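Long-range contacts in protein YrdA (Escherichia coli, PDB 3TIO), which binds zinc and is a trimeric homologue of the gamma-class carbonic anhydrases, with a left-handed parallel beta-helix fold, its catalytic role uncertain: residues 109-114 and 127-132; 119-124 and 139-144. The protein carries 1 engineered substitution. One frame throughout, in Å; residues are numbered along the deposited sequence.

Contact 1 (109-114 and 127-132)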
# COMPACT_ATOMS: atom_id res chain seq x y z
N SER A 109 -0.89 -2.88 -8.82
CA SER A 109 -0.11 -3.98 -9.39
C SER A 109 1.26 -4.12 -8.75
O SER A 109 1.77 -3.19 -8.12
CB SER A 109 0.05 -3.79 -10.89
OG SER A 109 -1.20 -3.90 -11.55
N ILE A 110 1.85 -5.30 -8.91
CA ILE A 110 3.17 -5.61 -8.37
C ILE A 110 4.03 -6.16 -9.50
O ILE A 110 3.68 -7.16 -10.12
CB ILE A 110 3.09 -6.68 -7.25
CG1 ILE A 110 2.25 -6.16 -6.08
CG2 ILE A 110 4.49 -7.04 -6.78
CD1 ILE A 110 2.05 -7.19 -4.97
N LEU A 111 5.15 -5.49 -9.79
CA LEU A 111 6.07 -5.94 -10.84
C LEU A 111 7.37 -6.34 -10.15
O LEU A 111 8.02 -5.51 -9.50
CB LEU A 111 6.31 -4.83 -11.86
CG LEU A 111 5.29 -4.71 -13.00
CD1 LEU A 111 3.90 -4.43 -12.44
CD2 LEU A 111 5.71 -3.60 -13.95
N LEU A 112 7.74 -7.61 -10.28
CA LEU A 112 8.92 -8.14 -9.61
C LEU A 112 10.24 -8.06 -10.37
O LEU A 112 10.29 -7.73 -11.55
CB LEU A 112 8.65 -9.58 -9.17
CG LEU A 112 7.45 -9.68 -8.22
CD1 LEU A 112 7.15 -11.14 -7.92
CD2 LEU A 112 7.75 -8.90 -6.94
N ASP A 113 11.30 -8.38 -9.65
CA ASP A 113 12.66 -8.33 -10.17
C ASP A 113 12.88 -9.05 -11.49
O ASP A 113 12.43 -10.18 -11.68
CB ASP A 113 13.62 -8.87 -9.12
CG ASP A 113 13.49 -8.16 -7.80
OD1 ASP A 113 14.36 -7.33 -7.48
OD2 ASP A 113 12.50 -8.43 -7.09
N GLY A 114 13.58 -8.38 -12.40
CA GLY A 114 13.89 -8.98 -13.68
C GLY A 114 12.78 -8.91 -14.71
O GLY A 114 13.01 -9.23 -15.88
N SER A 127 -2.68 -6.56 -10.72
CA SER A 127 -1.94 -7.65 -11.34
C SER A 127 -0.60 -7.89 -10.67
O SER A 127 -0.09 -7.04 -9.95
CB SER A 127 -1.69 -7.34 -12.82
OG SER A 127 -2.90 -7.28 -13.55
N LEU A 128 -0.04 -9.07 -10.91
CA LEU A 128 1.28 -9.41 -10.39
C LEU A 128 2.10 -9.97 -11.54
O LEU A 128 1.71 -10.96 -12.17
CB LEU A 128 1.19 -10.42 -9.25
CG LEU A 128 2.54 -10.70 -8.58
CD1 LEU A 128 2.33 -11.10 -7.13
CD2 LEU A 128 3.29 -11.77 -9.34
N VAL A 129 3.23 -9.32 -11.82
CA VAL A 129 4.13 -9.76 -12.88
C VAL A 129 5.30 -10.47 -12.21
O VAL A 129 6.11 -9.84 -11.51
CB VAL A 129 4.66 -8.56 -13.70
CG1 VAL A 129 5.57 -9.05 -14.81
CG2 VAL A 129 3.49 -7.77 -14.27
N PRO A 130 5.41 -11.79 -12.41
CA PRO A 130 6.47 -12.63 -11.83
C PRO A 130 7.88 -12.20 -12.22
O PRO A 130 8.09 -11.50 -13.21
CB PRO A 130 6.14 -14.02 -12.36
CG PRO A 130 4.67 -13.98 -12.58
CD PRO A 130 4.48 -12.62 -13.20
N GLN A 131 8.86 -12.64 -11.43
CA GLN A 131 10.25 -12.32 -11.70
C GLN A 131 10.67 -12.79 -13.09
O GLN A 131 10.30 -13.88 -13.53
CB GLN A 131 11.16 -12.97 -10.65
CG GLN A 131 10.92 -12.51 -9.23
CD GLN A 131 11.89 -13.14 -8.24
OE1 GLN A 131 13.10 -12.97 -8.35
NE2 GLN A 131 11.35 -13.88 -7.27
N ASN A 132 11.43 -11.94 -13.77
CA ASN A 132 11.95 -12.24 -15.10
C ASN A 132 10.92 -12.46 -16.21
O ASN A 132 11.29 -12.90 -17.30
CB ASN A 132 12.87 -13.45 -15.04
CG ASN A 132 14.05 -13.23 -14.11
OD1 ASN A 132 14.80 -12.27 -14.26
ND2 ASN A 132 14.21 -14.13 -13.14
O HOH W 1 15.18 -10.38 -17.03

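Contact 2 (119-124 and 139-144)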
# COMPACT_ATOMS: atom_id res chain seq x y z
N ASP A 119 7.32 -1.82 -24.96
CA ASP A 119 6.52 -0.64 -25.24
C ASP A 119 5.06 -0.94 -25.57
O ASP A 119 4.72 -2.04 -26.00
CB ASP A 119 7.13 0.17 -26.40
CG ASP A 119 8.63 0.32 -26.28
OD1 ASP A 119 9.13 0.58 -25.17
OD2 ASP A 119 9.31 0.20 -27.33
N ASP A 120 4.21 0.07 -25.37
CA ASP A 120 2.79 -0.02 -25.67
C ASP A 120 2.12 -1.24 -25.06
O ASP A 120 1.54 -2.08 -25.76
CB ASP A 120 2.58 -0.02 -27.19
CG ASP A 120 3.16 1.21 -27.85
OD1 ASP A 120 2.80 2.33 -27.43
OD2 ASP A 120 3.98 1.07 -28.79
N VAL A 121 2.19 -1.33 -23.74
CA VAL A 121 1.59 -2.43 -23.01
C VAL A 121 0.70 -1.90 -21.90
O VAL A 121 0.97 -0.84 -21.33
CB VAL A 121 2.68 -3.33 -22.37
CG1 VAL A 121 2.04 -4.34 -21.41
CG2 VAL A 121 3.45 -4.06 -23.46
N MET A 122 -0.37 -2.63 -21.61
CA MET A 122 -1.28 -2.24 -20.55
C MET A 122 -1.37 -3.40 -19.57
O MET A 122 -1.54 -4.55 -19.97
CB MET A 122 -2.67 -1.93 -21.10
CG MET A 122 -3.63 -1.38 -20.06
SD MET A 122 -5.23 -0.97 -20.75
CE MET A 122 -4.74 0.21 -22.00
N ILE A 123 -1.21 -3.09 -18.29
CA ILE A 123 -1.30 -4.10 -17.24
C ILE A 123 -2.51 -3.73 -16.40
O ILE A 123 -2.61 -2.61 -15.90
CB ILE A 123 -0.04 -4.10 -16.36
CG1 ILE A 123 1.18 -4.46 -17.21
CG2 ILE A 123 -0.21 -5.09 -15.21
CD1 ILE A 123 2.51 -4.28 -16.50
N GLY A 124 -3.45 -4.66 -16.27
CA GLY A 124 -4.65 -4.38 -15.50
C GLY A 124 -4.42 -4.18 -14.02
O GLY A 124 -3.44 -4.68 -13.46
N TYR A 139 0.14 -5.59 -26.10
CA TYR A 139 -0.87 -6.45 -25.49
C TYR A 139 -1.36 -6.00 -24.13
O TYR A 139 -0.73 -5.19 -23.45
CB TYR A 139 -0.33 -7.88 -25.34
CG TYR A 139 -0.13 -8.63 -26.63
CD1 TYR A 139 0.98 -8.39 -27.43
CD2 TYR A 139 -1.05 -9.59 -27.05
CE1 TYR A 139 1.18 -9.08 -28.62
CE2 TYR A 139 -0.86 -10.30 -28.23
CZ TYR A 139 0.25 -10.04 -29.01
OH TYR A 139 0.44 -10.74 -30.18
N LEU A 140 -2.50 -6.56 -23.74
CA LEU A 140 -3.09 -6.30 -22.43
C LEU A 140 -2.76 -7.51 -21.57
O LEU A 140 -2.98 -8.65 -21.98
CB LEU A 140 -4.61 -6.16 -22.54
CG LEU A 140 -5.36 -6.26 -21.21
CD1 LEU A 140 -4.96 -5.11 -20.30
CD2 LEU A 140 -6.87 -6.24 -21.45
N TYR A 141 -2.23 -7.26 -20.38
CA TYR A 141 -1.90 -8.32 -19.44
C TYR A 141 -2.72 -8.10 -18.17
O TYR A 141 -2.86 -6.97 -17.71
CB TYR A 141 -0.40 -8.31 -19.10
CG TYR A 141 0.48 -8.93 -20.16
CD1 TYR A 141 0.82 -8.21 -21.31
CD2 TYR A 141 0.95 -10.23 -20.02
CE1 TYR A 141 1.63 -8.79 -22.30
CE2 TYR A 141 1.76 -10.81 -21.00
CZ TYR A 141 2.09 -10.09 -22.13
OH TYR A 141 2.89 -10.67 -23.10
N LEU A 142 -3.28 -9.18 -17.62
CA LEU A 142 -4.11 -9.10 -16.42
C LEU A 142 -3.96 -10.35 -15.58
O LEU A 142 -3.72 -11.43 -16.10
CB LEU A 142 -5.59 -8.99 -16.81
CG LEU A 142 -6.09 -7.97 -17.84
CD1 LEU A 142 -7.50 -8.33 -18.26
CD2 LEU A 142 -6.04 -6.58 -17.27
N GLY A 143 -4.11 -10.21 -14.26
CA GLY A 143 -4.04 -11.37 -13.39
C GLY A 143 -2.88 -11.45 -12.42
O GLY A 143 -1.95 -10.66 -12.46
N SER A 144 -2.97 -12.44 -11.53
CA SER A 144 -1.94 -12.68 -10.53
C SER A 144 -1.67 -14.18 -10.46
O SER A 144 -2.38 -14.91 -9.78
CB SER A 144 -2.41 -12.17 -9.17
OG SER A 144 -1.42 -12.41 -8.18

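Contact 1 (109-114 and 127-132)
The carbonyl oxygen of Ile110 is gripped from the neighbouring strand by the Val129 N-H, with N 2.8 Å from O and an N-H...O angle of 170°, and, more weakly, by a CA-H...O contact from Leu128. This is one rung of parallel pairing between successive coils of the left-handed beta-helix formed by hexapeptide repeats. Before it, Ser127 O accepts the Ile110 N-H; after it, Val129 O accepts that of Leu112. A side chain extends the ladder: Ser109 OG takes the Ser127 N-H at 3.2 Å (OG to N) while also bonding to Gly106 O, and Ser127 OG repeats the pattern one coil on by reaching Gly124 O.

Leu111 and Val129 share the buried face. CG2 of Val129, anti to the carbonyl carbon with CG1 anti to the backbone N (chi1 -179°), lies 3.8 Å from Leu111 CG and equally close to its CD1. The other face carries Ile110 and Leu128, which pack on Gly108 and Ala125 of the second subunit. Leu112 points its CB toward the next coil, 3.7 Å from Gln131 CG, and also touches Met107 of the second subunit.

Past the strands the Asp113 carboxylate turns from the ladder to Thr68 OG1 and, weakly, to the ND1 of His95, a zinc ligand, consistent with a second-shell role. Asp113 O accepts the Asn132 N-H at 2.9 Å (O to N). At its backbone angles a CB on Gly114 would jam against Asp113 O; Gly114 O receives a hydrogen bond from a water 2.7 Å away, which also donates weakly to Asn132 OD1.

Contact 2 (119-124 and 139-144)
The Tyr141 ring meets Val121 at a single corner, where methyl CG1 approaches ring atom CD1 obliquely to 4.1 Å. The ring also packs on Leu135, and its hydroxyl is bonded to Gln148 NE2 and Glu136 N. Tyr139 sends its CB away from strand 121-123, and its side chain touches Gln148 and Pro151.

Strands 121-123 and 139-143 pair in parallel on successive coils of the left-handed beta-helix, their directions 16° apart. Three hydrogen bonds run between them. Met122 N-H reaches Tyr139 O over 3.2 Å (N to O), Met122 O accepts the Tyr141 N-H, and Tyr141 O receives the Gly124 N-H at 2.8 Å (N to O). The carbonyls of Met122 and Tyr141 each take a further CA-H...O contact, from Leu140 and Ile123 respectively.

Ile123 lies on the same buried face as Tyr141. Met122 and Leu140 cross at an angle on the reverse, CD1 of Leu140 sitting 4.0 Å from Met122 CG and 3.5 Å from Met122 O. Met122 leaves the backbone with CG anti to N (chi1 -174°), then folds at chi3, its tip leading away from the partner strand; both side chains touch Leu152.

Strand 146-151 runs antiparallel along the far side of 139-143, where the parallel stacking of this sheet ends. Across the contact, then, polar pairing is confined to the backbone, the side chains meet through apolar groups, and the Tyr141 hydroxyl, in a buried residue, is satisfied by partners beyond both strands.

Overall arrangement
From the N terminus the segments come in the order 109-114, 119-124, 127-132 and 139-144. Contact 1 closes the loop that contains 119-124, and contact 2 closes one that contains 127-132, so the two closures cross: each joins a strand to its counterpart one coil later, on different faces of the beta-helix. Their centres lie about 12 Å apart, and they meet at the corner where 139-144 passes 127-132. There Leu128 N probably bonds to Gly143 O, 2.9 Å away. Contact 1 belongs to the face whose strands include zinc ligands and adjoin the second subunit; contact 2 belongs to the sheet that strand 146-151 terminates, ahead of helix 154-176.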